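Local atomic coordinates of CIR protein (Plasmodium chabaudi chabaudi, PDB entry 6ZYV), a protein that is of unknown function but belongs to the Plasmodium-interspersed repeat (PIR) family of variant antigens associated with infected red blood cells. Residues I92-N100 against M147-Y158. The protein carries 5 engineered substitutions. Numbering follows the deposited sequence.
Engineered in segment 147-158: A152 (natural residue Ser).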
ATOM      1  N   ILE A  92       0.768   4.471  -3.422  1.00 39.86           N
ATOM      2  CA  ILE A  92      -0.342   5.137  -4.106  1.00 40.22           C
ATOM      3  C   ILE A  92      -1.663   4.370  -3.932  1.00 40.00           C
ATOM      4  O   ILE A  92      -2.722   4.990  -3.880  1.00 40.70           O
ATOM      5  CB  ILE A  92       0.043   5.430  -5.571  1.00 40.99           C
ATOM      6  CG1 ILE A  92       1.136   6.536  -5.576  1.00 42.16           C
ATOM      7  CG2 ILE A  92      -1.167   5.843  -6.440  1.00 41.27           C
ATOM      8  CD1 ILE A  92       1.848   6.719  -6.871  1.00 44.44           C
ATOM      9  N   LEU A  93      -1.601   3.057  -3.716  1.00 39.77           N
ATOM     10  CA  LEU A  93      -2.775   2.247  -3.398  1.00 39.56           C
ATOM     11  C   LEU A  93      -3.254   2.644  -1.998  1.00 39.00           C
ATOM     12  O   LEU A  93      -4.447   2.847  -1.799  1.00 39.17           O
ATOM     13  CB  LEU A  93      -2.433   0.737  -3.442  1.00 39.43           C
ATOM     14  CG  LEU A  93      -3.562  -0.211  -3.039  1.00 41.37           C
ATOM     15  CD1 LEU A  93      -4.770  -0.053  -4.000  1.00 42.03           C
ATOM     16  CD2 LEU A  93      -3.056  -1.686  -2.970  1.00 41.47           C
ATOM     17  N   TRP A  94      -2.318   2.804  -1.033  1.00 38.76           N
ATOM     18  CA  TRP A  94      -2.656   3.227   0.322  1.00 39.19           C
ATOM     19  C   TRP A  94      -3.246   4.635   0.280  1.00 40.81           C
ATOM     20  O   TRP A  94      -4.252   4.901   0.940  1.00 41.62           O
ATOM     21  CB  TRP A  94      -1.414   3.190   1.238  1.00 39.02           C
ATOM     22  CG  TRP A  94      -1.653   3.782   2.601  1.00 40.16           C
ATOM     23  CD1 TRP A  94      -2.278   3.182   3.662  1.00 41.36           C
ATOM     24  CD2 TRP A  94      -1.333   5.127   3.026  1.00 40.43           C
ATOM     25  NE1 TRP A  94      -2.309   4.050   4.731  1.00 42.10           N
ATOM     26  CE2 TRP A  94      -1.728   5.247   4.366  1.00 41.76           C
ATOM     27  CE3 TRP A  94      -0.687   6.224   2.419  1.00 40.97           C
ATOM     28  CZ2 TRP A  94      -1.520   6.437   5.104  1.00 42.84           C
ATOM     29  CZ3 TRP A  94      -0.516   7.399   3.137  1.00 42.20           C
ATOM     30  CH2 TRP A  94      -0.935   7.501   4.462  1.00 42.84           C
ATOM     31  N   LEU A  95      -2.634   5.535  -0.509  1.00 41.16           N
ATOM     32  CA  LEU A  95      -3.091   6.901  -0.648  1.00 42.32           C
ATOM     33  C   LEU A  95      -4.521   6.948  -1.200  1.00 43.86           C
ATOM     34  O   LEU A  95      -5.336   7.724  -0.699  1.00 44.84           O
ATOM     35  CB  LEU A  95      -2.105   7.704  -1.507  1.00 42.54           C
ATOM     36  CG  LEU A  95      -2.406   9.204  -1.631  1.00 44.31           C
ATOM     37  CD1 LEU A  95      -2.486   9.875  -0.266  1.00 44.77           C
ATOM     38  CD2 LEU A  95      -1.378   9.890  -2.545  1.00 44.44           C
ATOM     39  N   SER A  96      -4.845   6.077  -2.179  1.00 43.94           N
ATOM     40  CA  SER A  96      -6.193   5.979  -2.757  1.00 44.92           C
ATOM     41  C   SER A  96      -7.190   5.552  -1.703  1.00 46.71           C
ATOM     42  O   SER A  96      -8.286   6.096  -1.640  1.00 48.30           O
ATOM     43  CB  SER A  96      -6.217   4.980  -3.906  1.00 44.50           C
ATOM     44  OG  SER A  96      -5.273   5.397  -4.870  1.00 45.32           O
ATOM     45  N   TYR A  97      -6.811   4.585  -0.864  1.00 46.93           N
ATOM     46  CA  TYR A  97      -7.633   4.110   0.234  1.00 48.27           C
ATOM     47  C   TYR A  97      -7.923   5.277   1.208  1.00 49.85           C
ATOM     48  O   TYR A  97      -9.071   5.469   1.583  1.00 50.60           O
ATOM     49  CB  TYR A  97      -6.971   2.889   0.924  1.00 48.24           C
ATOM     50  CG  TYR A  97      -7.281   2.771   2.396  1.00 51.27           C
ATOM     51  CD1 TYR A  97      -8.504   2.283   2.831  1.00 53.35           C
ATOM     52  CD2 TYR A  97      -6.370   3.201   3.357  1.00 53.67           C
ATOM     53  CE1 TYR A  97      -8.812   2.214   4.183  1.00 56.17           C
ATOM     54  CE2 TYR A  97      -6.679   3.176   4.709  1.00 56.12           C
ATOM     55  CZ  TYR A  97      -7.896   2.666   5.125  1.00 58.54           C
ATOM     56  OH  TYR A  97      -8.206   2.614   6.473  1.00 62.13           O
ATOM     57  N   ILE A  98      -6.895   6.040   1.611  1.00 50.25           N
ATOM     58  CA  ILE A  98      -7.045   7.170   2.534  1.00 51.78           C
ATOM     59  C   ILE A  98      -7.969   8.240   1.959  1.00 53.43           C
ATOM     60  O   ILE A  98      -8.895   8.681   2.640  1.00 54.91           O
ATOM     61  CB  ILE A  98      -5.651   7.773   2.887  1.00 52.25           C
ATOM     62  CG1 ILE A  98      -4.819   6.763   3.683  1.00 51.97           C
ATOM     63  CG2 ILE A  98      -5.774   9.144   3.627  1.00 53.42           C
ATOM     64  CD1 ILE A  98      -5.404   6.389   5.008  1.00 52.83           C
ATOM     65  N   LEU A  99      -7.742   8.636   0.711  1.00 53.33           N
ATOM     66  CA  LEU A  99      -8.574   9.639   0.074  1.00 54.74           C
ATOM     67  C   LEU A  99     -10.013   9.149  -0.077  1.00 56.23           C
ATOM     68  O   LEU A  99     -10.934   9.924   0.138  1.00 57.96           O
ATOM     69  CB  LEU A  99      -7.967  10.119  -1.253  1.00 54.42           C
ATOM     70  CG  LEU A  99      -6.600  10.833  -1.153  1.00 55.09           C
ATOM     71  CD1 LEU A  99      -6.199  11.408  -2.497  1.00 55.74           C
ATOM     72  CD2 LEU A  99      -6.617  11.977  -0.120  1.00 55.72           C
ATOM     73  N   ASN A 100     -10.212   7.860  -0.349  1.00 55.77           N
ATOM     74  CA  ASN A 100     -11.551   7.288  -0.426  1.00 56.89           C
ATOM     75  C   ASN A 100     -12.240   7.359   0.957  1.00 58.19           C
ATOM     76  O   ASN A 100     -13.434   7.654   1.018  1.00 59.10           O
ATOM     77  CB  ASN A 100     -11.500   5.843  -0.937  1.00 57.47           C
ATOM     78  CG  ASN A 100     -12.870   5.238  -1.096  1.00 61.05           C
ATOM     79  OD1 ASN A 100     -13.291   4.377  -0.328  1.00 61.48           O
ATOM     80  ND2 ASN A 100     -13.607   5.712  -2.077  1.00 62.33           N
ATOM     81  N   MET A 147      -5.173   3.893 -10.634  1.00 39.93           N
ATOM     82  CA  MET A 147      -6.167   3.991  -9.561  1.00 40.45           C
ATOM     83  C   MET A 147      -7.480   4.539 -10.081  1.00 43.15           C
ATOM     84  O   MET A 147      -8.534   4.052  -9.681  1.00 43.12           O
ATOM     85  CB  MET A 147      -5.649   4.800  -8.352  1.00 40.14           C
ATOM     86  CG  MET A 147      -4.360   4.238  -7.746  1.00 40.34           C
ATOM     87  SD  MET A 147      -4.512   2.651  -6.908  1.00 43.57           S
ATOM     88  CE  MET A 147      -3.974   1.520  -8.176  1.00 40.52           C
ATOM     89  N   ASN A 148      -7.419   5.515 -11.014  1.00 45.56           N
ATOM     90  CA  ASN A 148      -8.590   6.105 -11.644  1.00 49.25           C
ATOM     91  C   ASN A 148      -9.265   5.149 -12.602  1.00 50.26           C
ATOM     92  O   ASN A 148     -10.481   5.110 -12.643  1.00 50.92           O
ATOM     93  CB  ASN A 148      -8.230   7.415 -12.354  1.00 53.03           C
ATOM     94  CG  ASN A 148      -8.246   8.579 -11.406  1.00 59.06           C
ATOM     95  OD1 ASN A 148      -9.292   9.219 -11.222  1.00 61.88           O
ATOM     96  ND2 ASN A 148      -7.110   8.844 -10.757  1.00 59.72           N
ATOM     97  N   MET A 149      -8.490   4.363 -13.352  1.00 50.55           N
ATOM     98  CA  MET A 149      -9.043   3.372 -14.286  1.00 51.84           C
ATOM     99  C   MET A 149      -9.806   2.256 -13.555  1.00 51.74           C
ATOM    100  O   MET A 149     -10.733   1.672 -14.108  1.00 52.60           O
ATOM    101  CB  MET A 149      -7.926   2.738 -15.130  1.00 53.32           C
ATOM    102  CG  MET A 149      -7.307   3.655 -16.198  1.00 58.51           C
ATOM    103  SD  MET A 149      -8.454   4.611 -17.208  1.00 77.12           S
ATOM    104  CE  MET A 149      -7.270   5.582 -18.250  1.00 81.77           C
ATOM    105  N   ASN A 150      -9.415   1.961 -12.315  1.00 50.39           N
ATOM    106  CA  ASN A 150     -10.013   0.919 -11.493  1.00 49.64           C
ATOM    107  C   ASN A 150     -10.782   1.525 -10.301  1.00 49.93           C
ATOM    108  O   ASN A 150     -11.038   0.790  -9.360  1.00 49.09           O
ATOM    109  CB  ASN A 150      -8.871   0.040 -10.911  1.00 48.97           C
ATOM    110  CG  ASN A 150      -8.147  -0.834 -11.920  1.00 49.60           C
ATOM    111  OD1 ASN A 150      -8.713  -1.774 -12.476  1.00 50.63           O
ATOM    112  ND2 ASN A 150      -6.878  -0.562 -12.155  1.00 46.74           N
ATOM    113  N   LYS A 151     -11.105   2.852 -10.303  1.00 50.89           N
ATOM    114  CA  LYS A 151     -11.684   3.551  -9.147  1.00 51.67           C
ATOM    115  C   LYS A 151     -12.879   2.834  -8.518  1.00 52.78           C
ATOM    116  O   LYS A 151     -12.947   2.778  -7.289  1.00 52.51           O
ATOM    117  CB  LYS A 151     -12.005   5.022  -9.436  1.00 53.42           C
ATOM    118  CG  LYS A 151     -13.011   5.289 -10.541  1.00 57.77           C
ATOM    119  CD  LYS A 151     -13.309   6.783 -10.612  1.00 62.86           C
ATOM    120  CE  LYS A 151     -13.960   7.189 -11.902  1.00 68.26           C
ATOM    121  NZ  LYS A 151     -12.949   7.412 -12.971  1.00 70.52           N
ATOM    122  N   ALA A 152     -13.765   2.233  -9.333  1.00 53.51           N
ATOM    123  CA  ALA A 152     -14.906   1.490  -8.807  1.00 54.49           C
ATOM    124  C   ALA A 152     -14.533   0.260  -7.951  1.00 53.82           C
ATOM    125  O   ALA A 152     -15.256  -0.030  -7.005  1.00 54.22           O
ATOM    126  CB  ALA A 152     -15.841   1.080  -9.933  1.00 55.54           C
ATOM    127  N   ILE A 153     -13.404  -0.426  -8.234  1.00 52.41           N
ATOM    128  CA  ILE A 153     -13.014  -1.592  -7.456  1.00 51.67           C
ATOM    129  C   ILE A 153     -11.889  -1.331  -6.458  1.00 50.51           C
ATOM    130  O   ILE A 153     -11.675  -2.177  -5.596  1.00 50.44           O
ATOM    131  CB  ILE A 153     -12.684  -2.846  -8.320  1.00 52.67           C
ATOM    132  CG1 ILE A 153     -11.790  -2.541  -9.521  1.00 52.98           C
ATOM    133  CG2 ILE A 153     -13.933  -3.539  -8.830  1.00 54.21           C
ATOM    134  CD1 ILE A 153     -10.432  -2.952  -9.367  1.00 52.97           C
ATOM    135  N   ILE A 154     -11.143  -0.226  -6.574  1.00 49.17           N
ATOM    136  CA  ILE A 154      -9.992   0.013  -5.684  1.00 47.66           C
ATOM    137  C   ILE A 154     -10.328  -0.138  -4.161  1.00 48.17           C
ATOM    138  O   ILE A 154      -9.588  -0.872  -3.500  1.00 48.03           O
ATOM    139  CB  ILE A 154      -9.240   1.336  -6.010  1.00 46.62           C
ATOM    140  CG1 ILE A 154      -8.445   1.177  -7.329  1.00 45.83           C
ATOM    141  CG2 ILE A 154      -8.290   1.754  -4.872  1.00 45.78           C
ATOM    142  CD1 ILE A 154      -7.419   0.005  -7.327  1.00 45.03           C
ATOM    143  N   PRO A 155     -11.400   0.457  -3.578  1.00 49.27           N
ATOM    144  CA  PRO A 155     -11.670   0.235  -2.136  1.00 49.32           C
ATOM    145  C   PRO A 155     -11.861  -1.238  -1.739  1.00 48.76           C
ATOM    146  O   PRO A 155     -11.314  -1.663  -0.740  1.00 48.82           O
ATOM    147  CB  PRO A 155     -12.931   1.062  -1.881  1.00 51.13           C
ATOM    148  CG  PRO A 155     -12.908   2.109  -2.926  1.00 51.97           C
ATOM    149  CD  PRO A 155     -12.379   1.405  -4.150  1.00 50.06           C
ATOM    150  N   LYS A 156     -12.586  -2.021  -2.538  1.00 48.90           N
ATOM    151  CA  LYS A 156     -12.791  -3.450  -2.276  1.00 48.79           C
ATOM    152  C   LYS A 156     -11.515  -4.260  -2.544  1.00 47.23           C
ATOM    153  O   LYS A 156     -11.230  -5.214  -1.827  1.00 47.94           O
ATOM    154  CB  LYS A 156     -13.980  -3.997  -3.088  1.00 51.23           C
ATOM    155  CG  LYS A 156     -15.297  -3.433  -2.595  1.00 58.17           C
ATOM    156  CD  LYS A 156     -16.498  -3.782  -3.501  1.00 64.81           C
ATOM    157  CE  LYS A 156     -17.706  -2.901  -3.207  1.00 70.69           C
ATOM    158  NZ  LYS A 156     -18.911  -3.242  -4.038  1.00 73.13           N
ATOM    159  N   PHE A 157     -10.721  -3.857  -3.535  1.00 44.66           N
ATOM    160  CA  PHE A 157      -9.454  -4.516  -3.842  1.00 42.29           C
ATOM    161  C   PHE A 157      -8.491  -4.339  -2.658  1.00 41.65           C
ATOM    162  O   PHE A 157      -7.767  -5.273  -2.289  1.00 41.72           O
ATOM    163  CB  PHE A 157      -8.868  -3.932  -5.154  1.00 40.56           C
ATOM    164  CG  PHE A 157      -7.518  -4.457  -5.557  1.00 39.38           C
ATOM    165  CD1 PHE A 157      -7.398  -5.571  -6.375  1.00 39.24           C
ATOM    166  CD2 PHE A 157      -6.363  -3.846  -5.113  1.00 39.38           C
ATOM    167  CE1 PHE A 157      -6.145  -6.043  -6.757  1.00 39.27           C
ATOM    168  CE2 PHE A 157      -5.113  -4.328  -5.490  1.00 38.88           C
ATOM    169  CZ  PHE A 157      -5.013  -5.431  -6.293  1.00 38.65           C
ATOM    170  N   TYR A 158      -8.497  -3.146  -2.053  1.00 41.34           N
ATOM    171  CA  TYR A 158      -7.678  -2.825  -0.883  1.00 41.16           C
ATOM    172  C   TYR A 158      -8.049  -3.701   0.314  1.00 42.74           C
ATOM    173  O   TYR A 158      -7.172  -4.109   1.054  1.00 42.57           O
ATOM    174  CB  TYR A 158      -7.824  -1.328  -0.507  1.00 40.69           C
ATOM    175  CG  TYR A 158      -6.817  -0.915   0.540  1.00 40.53           C
ATOM    176  CD1 TYR A 158      -5.495  -0.674   0.201  1.00 40.94           C
ATOM    177  CD2 TYR A 158      -7.156  -0.880   1.884  1.00 41.76           C
ATOM    178  CE1 TYR A 158      -4.542  -0.334   1.162  1.00 42.10           C
ATOM    179  CE2 TYR A 158      -6.201  -0.571   2.862  1.00 42.98           C
ATOM    180  CZ  TYR A 158      -4.894  -0.283   2.494  1.00 43.48           C
ATOM    181  OH  TYR A 158      -3.939   0.030   3.442  1.00 45.71           O
TER
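S96 OG, which touches M147 across the contact, gives its hydrogen to I92 O at 2.8 Å, while S96 N bonds the same carbonyl from the opposite face of its plane. With chi1 at -58° the hydroxyl sits beside its own backbone N, and S96 OG also packs against the bent M147 chain, 3.2 Å from M147 CG. M147 SD, turned by the bends of its chain, rests near L93 CA. That leucine is a knob in a hole formed by M147, I154, F157 and Y158: L93 CD1 touches both M147 SD and I154 CG2, and L93 CD2 meets the edge of the F157 ring at CE2. L93 CG abuts the Y158 edge, 3.8 Å from Y158 CD1. Y97 covers one Y158 face in an offset stack, centroids 4.4 Å apart and planes at 10°, with Y97 CB centred over that ring. Y158 OH comes in plane to the W94 edge, 3.6 Å from W94 CD1, while W94 NE1 bonds D19 of helix 8-20. Near the C-terminal end of 92-100, P155 CG packs on the N100 amide. No hydrogen bond crosses between the segments; hydrophobic and aromatic packing therefore joins helix 81-101 to the end of helix 134-149 and the start of helix 154-174, with the serine hydroxyl satisfied inside its own helix.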